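Local atomic coordinates of conserved hypothetical protein (Caulobacter vibrioides, PDB entry 1XFJ), a protein that probably acts as a purine nucleoside phosphorylase of the YfiH/LACC1 family, which cleaves inosine and methylthioadenosine with phosphate and also deaminates adenosine. Residues 125-129 / 256-260; 156-161 / 217-223. One frame throughout, in Å; residues are numbered along the deposited sequence.

Interaction 1: residues 125-129 / 256-260; sequences RIVAA and AITLE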
loop_
_atom_site.group_PDB
_atom_site.type_symbol
_atom_site.label_atom_id
_atom_site.label_comp_id
_atom_site.label_asym_id
_atom_site.label_seq_id
_atom_site.Cartn_x
_atom_site.Cartn_y
_atom_site.Cartn_z
ATOM N N ARG A 125 18.710 -2.945 8.505
ATOM C CA ARG A 125 17.595 -2.765 9.430
ATOM C C ARG A 125 16.828 -1.496 9.071
ATOM O O ARG A 125 16.746 -0.551 9.856
ATOM C CB ARG A 125 18.101 -2.689 10.878
ATOM C CG ARG A 125 18.764 -3.970 11.385
ATOM C CD ARG A 125 17.766 -5.121 11.559
ATOM N NE ARG A 125 16.749 -4.824 12.570
ATOM C CZ ARG A 125 15.766 -5.652 12.919
ATOM N NH1 ARG A 125 15.656 -6.842 12.343
ATOM N NH2 ARG A 125 14.887 -5.288 13.845
ATOM N N ILE A 126 16.267 -1.484 7.866
ATOM C CA ILE A 126 15.496 -0.345 7.379
ATOM C C ILE A 126 14.201 -0.855 6.764
ATOM O O ILE A 126 14.213 -1.833 6.021
ATOM C CB ILE A 126 16.287 0.436 6.307
ATOM C CG1 ILE A 126 17.512 1.091 6.951
ATOM C CG2 ILE A 126 15.392 1.473 5.637
ATOM C CD1 ILE A 126 18.468 1.722 5.952
ATOM N N VAL A 127 13.086 -0.201 7.075
ATOM C CA VAL A 127 11.797 -0.618 6.526
ATOM C C VAL A 127 11.073 0.547 5.860
ATOM O O VAL A 127 11.446 1.708 6.032
ATOM C CB VAL A 127 10.869 -1.201 7.623
ATOM C CG1 VAL A 127 11.467 -2.486 8.195
ATOM C CG2 VAL A 127 10.658 -0.167 8.725
ATOM N N ALA A 128 10.035 0.231 5.093
ATOM C CA ALA A 128 9.256 1.265 4.419
ATOM C C ALA A 128 7.923 0.728 3.917
ATOM O O ALA A 128 7.794 -0.453 3.596
ATOM C CB ALA A 128 10.053 1.844 3.251
ATOM N N ALA A 129 6.932 1.612 3.872
ATOM C CA ALA A 129 5.604 1.279 3.368
ATOM C C ALA A 129 5.317 2.313 2.285
ATOM O O ALA A 129 5.472 3.513 2.515
ATOM C CB ALA A 129 4.572 1.378 4.482
ATOM N N ALA A 256 1.196 -2.124 6.850
ATOM C CA ALA A 256 2.298 -1.520 7.586
ATOM C C ALA A 256 3.404 -2.484 7.964
ATOM O O ALA A 256 3.227 -3.701 7.953
ATOM C CB ALA A 256 1.760 -0.834 8.839
ATOM N N ILE A 257 4.550 -1.915 8.313
ATOM C CA ILE A 257 5.706 -2.706 8.690
ATOM C C ILE A 257 6.489 -1.922 9.735
ATOM O O ILE A 257 6.460 -0.691 9.749
ATOM C CB ILE A 257 6.582 -3.003 7.443
ATOM C CG1 ILE A 257 7.738 -3.929 7.820
ATOM C CG2 ILE A 257 7.087 -1.697 6.831
ATOM C CD1 ILE A 257 8.463 -4.502 6.604
ATOM N N THR A 258 7.179 -2.630 10.616
ATOM C CA THR A 258 7.931 -1.956 11.665
ATOM C C THR A 258 9.143 -2.748 12.121
ATOM O O THR A 258 9.181 -3.974 12.014
ATOM C CB THR A 258 7.039 -1.717 12.902
ATOM O OG1 THR A 258 7.771 -0.989 13.896
ATOM C CG2 THR A 258 6.592 -3.048 13.496
ATOM N N LEU A 259 10.137 -2.024 12.620
ATOM C CA LEU A 259 11.337 -2.627 13.176
ATOM C C LEU A 259 10.961 -2.746 14.650
ATOM O O LEU A 259 10.788 -1.735 15.329
ATOM C CB LEU A 259 12.538 -1.690 13.009
ATOM C CG LEU A 259 13.054 -1.479 11.580
ATOM C CD1 LEU A 259 14.081 -0.358 11.548
ATOM C CD2 LEU A 259 13.657 -2.777 11.061
ATOM N N GLU A 260 10.810 -3.971 15.138
ATOM C CA GLU A 260 10.417 -4.182 16.529
ATOM C C GLU A 260 11.394 -3.587 17.533
ATOM O O GLU A 260 12.598 -3.510 17.217
ATOM C CB GLU A 260 10.247 -5.680 16.796
ATOM C CG GLU A 260 9.061 -6.299 16.072
ATOM C CD GLU A 260 9.006 -7.807 16.218
ATOM O OE1 GLU A 260 7.994 -8.406 15.799
ATOM O OE2 GLU A 260 9.973 -8.396 16.743
HETATM O O HOH W 1 14.871 -3.234 15.797
#
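Two β-sheets meet face to face, with strands 126-129 and 256-259 packing through side chains between the layers of an alpha-beta-beta-alpha fold. The strands run nearly antiparallel (163°), their axes approaching to 6.4 Å, yet no hydrogen bond joins them. Strand alternation decides which residues serve the interface: V127, A129, I257 and L259 point into it, while I126, A128, A256 and T258 turn away. V127 makes the close apolar contacts, wedged between two partners, with CB 3.9 Å from I257 CG2 and CG1 3.6 Å from L259 CD2. A G1 bulge of R125 and I126 opposite D121 starts the first strand. There L259 CD2 lies over one face of the R125 guanidinium, and a water bridges R125 NH2 (2.8 Å) to E260 O (2.7 Å); R125 NH1 and NH2 also hydrogen-bond to P18 O and G19 O. Each strand keeps backbone partners in its own sheet, V127 with S100 and I257 with C107, while side chains of strands 106-111 and 115-121 extend the apolar layer.

Interaction 2: residues 156-161 / 217-223; sequences PANITG and AGVERRE
A parallel β-pairing at a sheet edge, joined to a water-bridged turn, brings segment 217-223 alongside 156-161. A217 follows helix 206-216, and its O lies 3.8 Å from P156 CB. G218 closes that helix with a Schellman motif at phi/psi 90/5; a β-carbon would be jammed against the carbonyl O of A217 and crowd P156 CB, hence glycine. V219, extended and with chi1 t, sets CG2 4.0 Å from I159 CG2 and CG1 3.4 Å from I159 O. E220 N donates to a water (2.8 Å) that lies 3.0 Å from P156 O and 2.8 Å from I159 O; the 3-10 turn at 156-158 is closed by I159 N to P156 O (3.0 Å). Pairing then begins: R221 O accepts from G161 N (2.9 Å, 166°) and touches T160 CA at 3.3 Å. R222, in register with G161 (CA-CA 4.9 Å), brings its CA within 3.0 Å of G161 O; chi1 p and otherwise t torsions as far as chi3 turn its guanidinium back, so that NH1 bonds V219 O (2.9 Å). E223 N completes the parallel pattern with a weak bond to G161 O (3.4 Å), while its OE1 hydrogen-bonds to S11 OG. Backbone polar groups thus make most of this contact: one firm and one weak hydrogen bond set G161 beside R222, and water links turn 156-159 to E220 N.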
loop_
_atom_site.group_PDB
_atom_site.type_symbol
_atom_site.label_atom_id
_atom_site.label_comp_id
_atom_site.label_asym_id
_atom_site.label_seq_id
_atom_site.Cartn_x
_atom_site.Cartn_y
_atom_site.Cartn_z
ATOM N N PRO A 156 20.022 -1.648 -2.399
ATOM C CA PRO A 156 18.994 -2.207 -3.282
ATOM C C PRO A 156 19.034 -3.732 -3.365
ATOM O O PRO A 156 18.030 -4.405 -3.144
ATOM C CB PRO A 156 19.308 -1.552 -4.626
ATOM C CG PRO A 156 19.812 -0.203 -4.220
ATOM C CD PRO A 156 20.729 -0.531 -3.054
ATOM N N ALA A 157 20.208 -4.271 -3.674
ATOM C CA ALA A 157 20.380 -5.714 -3.821
ATOM C C ALA A 157 20.086 -6.546 -2.573
ATOM O O ALA A 157 20.130 -7.775 -2.626
ATOM C CB ALA A 157 21.791 -6.017 -4.322
ATOM N N ASN A 158 19.790 -5.895 -1.453
ATOM C CA ASN A 158 19.494 -6.638 -0.233
ATOM C C ASN A 158 18.082 -6.355 0.267
ATOM O O ASN A 158 17.705 -6.779 1.359
ATOM C CB ASN A 158 20.499 -6.286 0.863
ATOM C CG ASN A 158 20.708 -7.426 1.839
ATOM O OD1 ASN A 158 21.203 -8.491 1.464
ATOM N ND2 ASN A 158 20.324 -7.215 3.093
ATOM N N ILE A 159 17.299 -5.647 -0.540
ATOM C CA ILE A 159 15.934 -5.302 -0.163
ATOM C C ILE A 159 14.892 -6.316 -0.619
ATOM O O ILE A 159 14.985 -6.871 -1.713
ATOM C CB ILE A 159 15.538 -3.913 -0.740
ATOM C CG1 ILE A 159 16.333 -2.811 -0.043
ATOM C CG2 ILE A 159 14.034 -3.679 -0.577
ATOM C CD1 ILE A 159 16.188 -1.444 -0.698
ATOM N N THR A 160 13.912 -6.570 0.245
ATOM C CA THR A 160 12.807 -7.463 -0.085
ATOM C C THR A 160 11.591 -6.544 -0.180
ATOM O O THR A 160 11.388 -5.680 0.679
ATOM C CB THR A 160 12.568 -8.528 1.014
ATOM O OG1 THR A 160 13.652 -9.464 1.019
ATOM C CG2 THR A 160 11.267 -9.285 0.763
ATOM N N GLY A 161 10.801 -6.715 -1.235
ATOM C CA GLY A 161 9.624 -5.885 -1.423
ATOM C C GLY A 161 8.412 -6.720 -1.775
ATOM O O GLY A 161 8.467 -7.563 -2.671
ATOM N N ALA A 217 14.055 -1.204 -9.776
ATOM C CA ALA A 217 14.692 -0.471 -8.685
ATOM C C ALA A 217 15.774 -1.306 -7.995
ATOM O O ALA A 217 16.352 -0.884 -6.994
ATOM C CB ALA A 217 13.643 -0.037 -7.662
ATOM N N GLY A 218 16.039 -2.495 -8.527
ATOM C CA GLY A 218 17.059 -3.350 -7.944
ATOM C C GLY A 218 16.580 -4.313 -6.872
ATOM O O GLY A 218 17.389 -5.009 -6.258
ATOM N N VAL A 219 15.272 -4.361 -6.641
ATOM C CA VAL A 219 14.705 -5.259 -5.633
ATOM C C VAL A 219 14.537 -6.640 -6.254
ATOM O O VAL A 219 13.627 -6.870 -7.055
ATOM C CB VAL A 219 13.344 -4.731 -5.129
ATOM C CG1 VAL A 219 12.778 -5.660 -4.063
ATOM C CG2 VAL A 219 13.519 -3.326 -4.569
ATOM N N GLU A 220 15.418 -7.557 -5.863
ATOM C CA GLU A 220 15.437 -8.910 -6.405
ATOM C C GLU A 220 14.524 -9.930 -5.730
ATOM O O GLU A 220 14.190 -10.952 -6.328
ATOM C CB GLU A 220 16.879 -9.425 -6.404
ATOM C CG GLU A 220 17.844 -8.516 -7.161
ATOM C CD GLU A 220 19.265 -9.044 -7.183
ATOM O OE1 GLU A 220 19.468 -10.179 -7.664
ATOM O OE2 GLU A 220 20.179 -8.323 -6.725
ATOM N N ARG A 221 14.134 -9.659 -4.490
ATOM C CA ARG A 221 13.249 -10.554 -3.744
ATOM C C ARG A 221 11.904 -9.856 -3.644
ATOM O O ARG A 221 11.748 -8.903 -2.886
ATOM C CB ARG A 221 13.820 -10.813 -2.353
ATOM C CG ARG A 221 15.160 -11.519 -2.390
ATOM C CD ARG A 221 15.857 -11.494 -1.041
ATOM N NE ARG A 221 17.082 -12.285 -1.078
ATOM C CZ ARG A 221 17.110 -13.614 -1.095
ATOM N NH1 ARG A 221 15.977 -14.303 -1.069
ATOM N NH2 ARG A 221 18.267 -14.254 -1.155
ATOM N N ARG A 222 10.931 -10.345 -4.403
ATOM C CA ARG A 222 9.625 -9.708 -4.434
ATOM C C ARG A 222 8.490 -10.673 -4.734
ATOM O O ARG A 222 8.711 -11.800 -5.182
ATOM C CB ARG A 222 9.643 -8.624 -5.508
ATOM C CG ARG A 222 10.102 -9.160 -6.857
ATOM C CD ARG A 222 10.272 -8.077 -7.909
ATOM N NE ARG A 222 10.521 -8.657 -9.229
ATOM C CZ ARG A 222 11.717 -9.009 -9.691
ATOM N NH1 ARG A 222 12.807 -8.838 -8.951
ATOM N NH2 ARG A 222 11.822 -9.554 -10.897
ATOM N N GLU A 223 7.270 -10.208 -4.488
ATOM C CA GLU A 223 6.079 -10.997 -4.766
ATOM C C GLU A 223 4.819 -10.192 -4.487
ATOM O O GLU A 223 4.858 -9.163 -3.809
ATOM C CB GLU A 223 6.038 -12.260 -3.905
ATOM C CG GLU A 223 5.629 -12.001 -2.466
ATOM C CD GLU A 223 4.854 -13.152 -1.851
ATOM O OE1 GLU A 223 4.406 -13.011 -0.693
ATOM O OE2 GLU A 223 4.688 -14.194 -2.520
HETATM O O HOH W 2 17.059 -7.155 -3.632
#

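In the fold
Following the chain shows how a shorter-range pairing can sit inside a far longer closure. Strands 8-9, 20-25 and 70-72 of the five-stranded sheet come first, then 81-83 and 97-100 of the six-stranded one; after 106-111 and 115-121, strand 126-132 opens the loop of interaction 1. Two helices lead to strand 160-163. After the small three-stranded sheet and helix 206-216, strand 221-224 lets interaction 2 close this elaborated beta-alpha-beta connection at the sheet's edge. Only near the C terminus does strand 253-259 complete interaction 1, so interaction 2 is nested within it. Their centres lie 14 Å apart without touching, but they share the six-stranded sheet: one extends it sideways, the other fastens its face to the second sheet.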